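Local coordinates for protein N-isopropylammelide isopropylaminohydrolase (Burkholderia multivorans ATCC 17616, PDB 6NBO) that belongs to the amidohydrolase family of TIM-barrel metalloenzymes and holds zinc ions in its barrel, at residues A[63-68]-A[124-129]; A[153-158]-A[182-187]. All coordinates share one frame; numbering follows the deposited sequence.

Interaction 1 (A[63-68]-A[124-129]); sequences EGHTHL and RTHVDV. With ZN (zinc ion), chain B.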
loop_
_atom_site.group_PDB
_atom_site.type_symbol
_atom_site.label_atom_id
_atom_site.label_comp_id
_atom_site.label_asym_id
_atom_site.label_seq_id
_atom_site.Cartn_x
_atom_site.Cartn_y
_atom_site.Cartn_z
ATOM N N GLU A 63 -3.438 -0.961 -2.033
ATOM C CA GLU A 63 -2.326 -0.045 -2.261
ATOM C C GLU A 63 -1.483 -0.010 -0.991
ATOM O O GLU A 63 -1.898 0.555 0.022
ATOM C CB GLU A 63 -2.852 1.340 -2.646
ATOM C CG GLU A 63 -1.819 2.473 -2.560
ATOM C CD GLU A 63 -0.630 2.245 -3.451
ATOM O OE1 GLU A 63 0.220 1.406 -3.087
ATOM O OE2 GLU A 63 -0.541 2.894 -4.518
ATOM N N GLY A 64 -0.308 -0.648 -1.027
ATOM C CA GLY A 64 0.521 -0.772 0.155
ATOM C C GLY A 64 1.458 0.390 0.430
ATOM O O GLY A 64 2.119 0.404 1.475
ATOM N N HIS A 65 1.558 1.364 -0.484
ATOM C CA HIS A 65 2.470 2.494 -0.290
ATOM C C HIS A 65 2.135 3.584 -1.294
ATOM O O HIS A 65 2.507 3.491 -2.466
ATOM C CB HIS A 65 3.938 2.081 -0.448
ATOM C CG HIS A 65 4.941 3.170 -0.157
ATOM N ND1 HIS A 65 5.903 3.051 0.823
ATOM C CD2 HIS A 65 5.170 4.364 -0.760
ATOM C CE1 HIS A 65 6.673 4.129 0.822
ATOM N NE2 HIS A 65 6.239 4.947 -0.122
ATOM N N THR A 66 1.445 4.624 -0.854
ATOM C CA THR A 66 1.311 5.807 -1.689
ATOM C C THR A 66 1.411 7.033 -0.785
ATOM O O THR A 66 1.693 6.924 0.416
ATOM C CB THR A 66 0.013 5.757 -2.509
ATOM O OG1 THR A 66 0.052 6.795 -3.502
ATOM C CG2 THR A 66 -1.230 5.946 -1.614
ATOM N N HIS A 67 1.185 8.218 -1.383
ATOM C CA HIS A 67 1.317 9.507 -0.705
ATOM C C HIS A 67 0.085 10.315 -1.129
ATOM O O HIS A 67 0.173 11.171 -2.008
ATOM C CB HIS A 67 2.628 10.220 -1.073
ATOM C CG HIS A 67 3.867 9.524 -0.592
ATOM N ND1 HIS A 67 4.464 9.821 0.611
ATOM C CD2 HIS A 67 4.617 8.541 -1.151
ATOM C CE1 HIS A 67 5.541 9.068 0.768
ATOM N NE2 HIS A 67 5.645 8.270 -0.279
ATOM N N LEU A 68 -1.061 10.028 -0.492
ATOM C CA LEU A 68 -2.322 10.635 -0.916
ATOM C C LEU A 68 -2.320 12.140 -0.696
ATOM O O LEU A 68 -3.045 12.869 -1.387
ATOM C CB LEU A 68 -3.516 10.027 -0.169
ATOM C CG LEU A 68 -3.909 8.559 -0.377
ATOM C CD1 LEU A 68 -5.064 8.185 0.536
ATOM C CD2 LEU A 68 -4.241 8.272 -1.828
ATOM N N ARG A 124 -2.557 1.895 2.311
ATOM C CA ARG A 124 -1.588 2.458 3.247
ATOM C C ARG A 124 -0.967 3.694 2.613
ATOM O O ARG A 124 -0.314 3.604 1.566
ATOM C CB ARG A 124 -0.489 1.456 3.620
ATOM C CG ARG A 124 0.596 2.098 4.522
ATOM C CD ARG A 124 1.640 1.076 5.014
ATOM N NE ARG A 124 1.076 0.173 6.008
ATOM C CZ ARG A 124 1.783 -0.693 6.719
ATOM N NH1 ARG A 124 3.102 -0.762 6.566
ATOM N NH2 ARG A 124 1.164 -1.487 7.590
ATOM N N THR A 125 -1.168 4.845 3.238
ATOM C CA THR A 125 -0.612 6.081 2.720
ATOM C C THR A 125 0.319 6.692 3.749
ATOM O O THR A 125 0.051 6.670 4.954
ATOM C CB THR A 125 -1.688 7.111 2.338
ATOM O OG1 THR A 125 -1.052 8.257 1.746
ATOM C CG2 THR A 125 -2.494 7.565 3.566
ATOM N N HIS A 126 1.429 7.202 3.260
ATOM C CA HIS A 126 2.259 8.089 4.045
ATOM C C HIS A 126 1.699 9.496 3.907
ATOM O O HIS A 126 1.065 9.829 2.905
ATOM C CB HIS A 126 3.708 7.992 3.563
ATOM C CG HIS A 126 4.260 6.597 3.682
ATOM N ND1 HIS A 126 5.246 6.259 4.580
ATOM C CD2 HIS A 126 3.925 5.450 3.043
ATOM C CE1 HIS A 126 5.501 4.964 4.492
ATOM N NE2 HIS A 126 4.715 4.448 3.563
ATOM N N VAL A 127 1.863 10.294 4.956
ATOM C CA VAL A 127 1.402 11.680 4.958
ATOM C C VAL A 127 2.517 12.520 5.553
ATOM O O VAL A 127 3.051 12.175 6.610
ATOM C CB VAL A 127 0.104 11.863 5.768
ATOM C CG1 VAL A 127 -0.296 13.337 5.790
ATOM C CG2 VAL A 127 -1.019 11.005 5.187
ATOM N N ASP A 128 2.873 13.612 4.887
ATOM C CA ASP A 128 3.991 14.421 5.364
ATOM C C ASP A 128 3.624 15.070 6.690
ATOM O O ASP A 128 2.564 15.686 6.818
ATOM C CB ASP A 128 4.355 15.490 4.340
ATOM C CG ASP A 128 4.950 14.906 3.068
ATOM O OD1 ASP A 128 5.202 13.689 3.008
ATOM O OD2 ASP A 128 5.169 15.677 2.119
ATOM N N VAL A 129 4.492 14.917 7.684
ATOM C CA VAL A 129 4.326 15.548 8.990
ATOM C C VAL A 129 5.654 16.230 9.291
ATOM O O VAL A 129 6.677 15.556 9.435
ATOM C CB VAL A 129 3.959 14.535 10.087
ATOM C CG1 VAL A 129 3.966 15.193 11.481
ATOM C CG2 VAL A 129 2.601 13.901 9.807
HETATM ZN ZN ZN B . 7.231 6.694 -0.605
HETATM O O HOH W 1 4.294 1.750 2.754
HETATM O O HOH W 2 3.500 11.847 2.067
#
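His-126 reaches across from strand 124-128 to the two zinc-binding histidines of 63-68. Its CB lies 3.5 Å from CE1 of His-67 and CG slightly farther; CG anti to the carbonyl carbon (chi1 -59°) sends the ring toward His-65. CD2 sits over the centre of one His-65 ring face, 3.7 Å above the plane, the planes at 37°; Thr-66 O lies in plane at the His-126 edge. CE1 comes 3.9 Å from His-65 CE1. The tip atom NE2 nears His-65 ND1 (3.3 Å) at too poor an angle to bond. Water 1 bonds His-126 NE2 (2.8 Å), lying in the ring plane, donates to Gly-64 O and takes a weak bond from His-65 ND1, whose stronger partner is Ser-249 OG. Water 2 links His-67 ND1 to Asp-128 OD1. Backbone bonds pair the strands in parallel, among them His-126 N to Thr-66 O. Beyond, Leu-68 N gives Thr-125 OG1 an almost straight bond (2.9 Å, 178°), and OG1 donates to His-126 O. His-65 NE2 binds the zinc ion at 2.1 Å and His-67 NE2 at 2.3 Å, alongside His-218 and Asp-304: the His-X-His motif ending the first barrel strand of amidohydrolases.

Interaction 2 (A[153-158]-A[182-187]); sequences EIQIVA and ADLLGG
Ile-156 and Asp-183 exchange hydrogen bonds where the two segments first meet. Ahead of the backbone ladder, a carboxylate oxygen does the accepting: with CG anti to the carbonyl carbon (chi1 -56°), Asp-183 OD2 swings back to Ile-156 N and accepts its N-H through the anti lone pair at 2.8 Å. The same oxygen forms a salt bridge with Arg-145, which also bonds Ile-154 O. Backbone bonds then take over. Ile-156 O is gripped twice, by Asp-183 N (2.8 Å, a bent 134°) and by Leu-184 N; Ala-158 N gives to Leu-184 O, and Gly-186 N reaches Ala-158 O from above the carbonyl plane. Val-157 CA adds a CA-H...O contact to Leu-184 O. These bonds pair Val-157 with Leu-184 and Ala-158 with Leu-185 in parallel, although the short strands diverge by 43°.

Apolar contacts fall on both faces. On one, Val-157 CG2 meets Leu-184 CD1 at 4.0 Å, while CG1 presses on the backbone of Gly-186, 3.4 Å from its N. On the other, Ala-158 CB touches Ala-182 CB at 3.9 Å and Ile-156 CG2 lies near the same methyl, with helix 170-180 packing on Ala-158 and Leu-185. Polar bonds thus set the register of this beta-alpha-beta unit, with short methyl contacts of Ala-158, Ala-182 and Ile-156 beside them; the arginine would favour a charged Asp-183.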
loop_
_atom_site.group_PDB
_atom_site.type_symbol
_atom_site.label_atom_id
_atom_site.label_comp_id
_atom_site.label_asym_id
_atom_site.label_seq_id
_atom_site.Cartn_x
_atom_site.Cartn_y
_atom_site.Cartn_z
ATOM N N GLU A 153 -10.576 1.308 3.560
ATOM C CA GLU A 153 -9.822 1.313 4.802
ATOM C C GLU A 153 -8.441 1.906 4.540
ATOM O O GLU A 153 -7.732 1.483 3.619
ATOM C CB GLU A 153 -9.695 -0.099 5.367
ATOM C CG GLU A 153 -8.893 -0.135 6.641
ATOM C CD GLU A 153 -8.647 -1.545 7.142
ATOM O OE1 GLU A 153 -9.085 -2.517 6.485
ATOM O OE2 GLU A 153 -8.010 -1.675 8.199
ATOM N N ILE A 154 -8.056 2.889 5.341
ATOM C CA ILE A 154 -6.847 3.652 5.064
ATOM C C ILE A 154 -5.972 3.624 6.310
ATOM O O ILE A 154 -6.398 4.085 7.373
ATOM C CB ILE A 154 -7.160 5.102 4.641
ATOM C CG1 ILE A 154 -8.051 5.121 3.390
ATOM C CG2 ILE A 154 -5.848 5.865 4.359
ATOM C CD1 ILE A 154 -8.424 6.557 2.910
ATOM N N GLN A 155 -4.765 3.061 6.178
ATOM C CA GLN A 155 -3.719 3.185 7.184
ATOM C C GLN A 155 -2.892 4.424 6.873
ATOM O O GLN A 155 -2.545 4.669 5.717
ATOM C CB GLN A 155 -2.810 1.948 7.198
ATOM C CG GLN A 155 -3.505 0.656 7.628
ATOM C CD GLN A 155 -2.596 -0.559 7.492
ATOM O OE1 GLN A 155 -1.509 -0.484 6.915
ATOM N NE2 GLN A 155 -3.045 -1.683 8.021
ATOM N N ILE A 156 -2.572 5.206 7.902
ATOM C CA ILE A 156 -1.822 6.453 7.723
ATOM C C ILE A 156 -0.471 6.334 8.428
ATOM O O ILE A 156 -0.421 6.059 9.634
ATOM C CB ILE A 156 -2.607 7.660 8.265
ATOM C CG1 ILE A 156 -3.857 7.919 7.401
ATOM C CG2 ILE A 156 -1.698 8.889 8.313
ATOM C CD1 ILE A 156 -4.855 8.894 8.041
ATOM N N VAL A 157 0.612 6.572 7.684
ATOM C CA VAL A 157 1.967 6.621 8.222
ATOM C C VAL A 157 2.373 8.086 8.359
ATOM O O VAL A 157 2.411 8.816 7.362
ATOM C CB VAL A 157 2.966 5.885 7.313
ATOM C CG1 VAL A 157 4.333 5.804 8.008
ATOM C CG2 VAL A 157 2.459 4.498 6.946
ATOM N N ALA A 158 2.711 8.513 9.575
ATOM C CA ALA A 158 3.172 9.887 9.809
ATOM C C ALA A 158 4.619 10.003 9.344
ATOM O O ALA A 158 5.524 9.472 9.997
ATOM C CB ALA A 158 3.039 10.241 11.290
ATOM N N ALA A 182 -2.814 9.153 13.206
ATOM C CA ALA A 182 -1.894 8.398 12.369
ATOM C C ALA A 182 -1.691 7.020 12.988
ATOM O O ALA A 182 -1.584 6.882 14.211
ATOM C CB ALA A 182 -0.553 9.128 12.216
ATOM N N ASP A 183 -1.680 5.991 12.141
ATOM C CA ASP A 183 -1.592 4.620 12.640
ATOM C C ASP A 183 -0.155 4.191 12.895
ATOM O O ASP A 183 0.113 3.448 13.850
ATOM C CB ASP A 183 -2.238 3.674 11.643
ATOM C CG ASP A 183 -3.645 4.070 11.359
ATOM O OD1 ASP A 183 -4.445 3.992 12.295
ATOM O OD2 ASP A 183 -3.915 4.558 10.251
ATOM N N LEU A 184 0.762 4.632 12.047
ATOM C CA LEU A 184 2.124 4.120 12.021
ATOM C C LEU A 184 3.091 5.287 11.994
ATOM O O LEU A 184 2.758 6.375 11.516
ATOM C CB LEU A 184 2.370 3.236 10.780
ATOM C CG LEU A 184 1.532 1.959 10.716
ATOM C CD1 LEU A 184 1.532 1.402 9.310
ATOM C CD2 LEU A 184 2.085 0.934 11.684
ATOM N N LEU A 185 4.299 5.054 12.499
ATOM C CA LEU A 185 5.340 6.067 12.435
ATOM C C LEU A 185 6.202 5.825 11.205
ATOM O O LEU A 185 6.610 4.691 10.940
ATOM C CB LEU A 185 6.195 6.043 13.704
ATOM C CG LEU A 185 7.188 7.198 13.830
ATOM C CD1 LEU A 185 6.447 8.536 13.765
ATOM C CD2 LEU A 185 7.978 7.071 15.134
ATOM N N GLY A 186 6.487 6.890 10.457
ATOM C CA GLY A 186 7.393 6.820 9.336
ATOM C C GLY A 186 8.746 7.448 9.645
ATOM O O GLY A 186 9.022 7.909 10.746
ATOM N N GLY A 187 9.590 7.462 8.621
ATOM C CA GLY A 187 10.950 7.956 8.759
ATOM C C GLY A 187 11.741 7.564 7.537
ATOM O O GLY A 187 11.244 6.871 6.646
#

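Overall arrangement
Interactions 1 and 2 are consecutive along the chain and adjacent in the barrel wall, their centres about 7 Å apart. Strands 120-128 and 153-159 join them: Val-157 N lies 2.8 Å from Thr-125 O, probably hydrogen-bonded, so four neighbouring strands run side by side. Side chains connect them too. Arg-124 NE makes a hydrogen bond of 2.8 Å to Gln-155 OE1, its CZ packs 3.3 Å from Leu-184 CD1, and NH1 forms a salt bridge with Asp-216. Interaction 1 supplies zinc ligands; interaction 2 stands further back, reaching the site through Val-157 CG1, 3.6 Å from His-126 ND1, with the Val-157 side chain about 9 Å from a zinc ion.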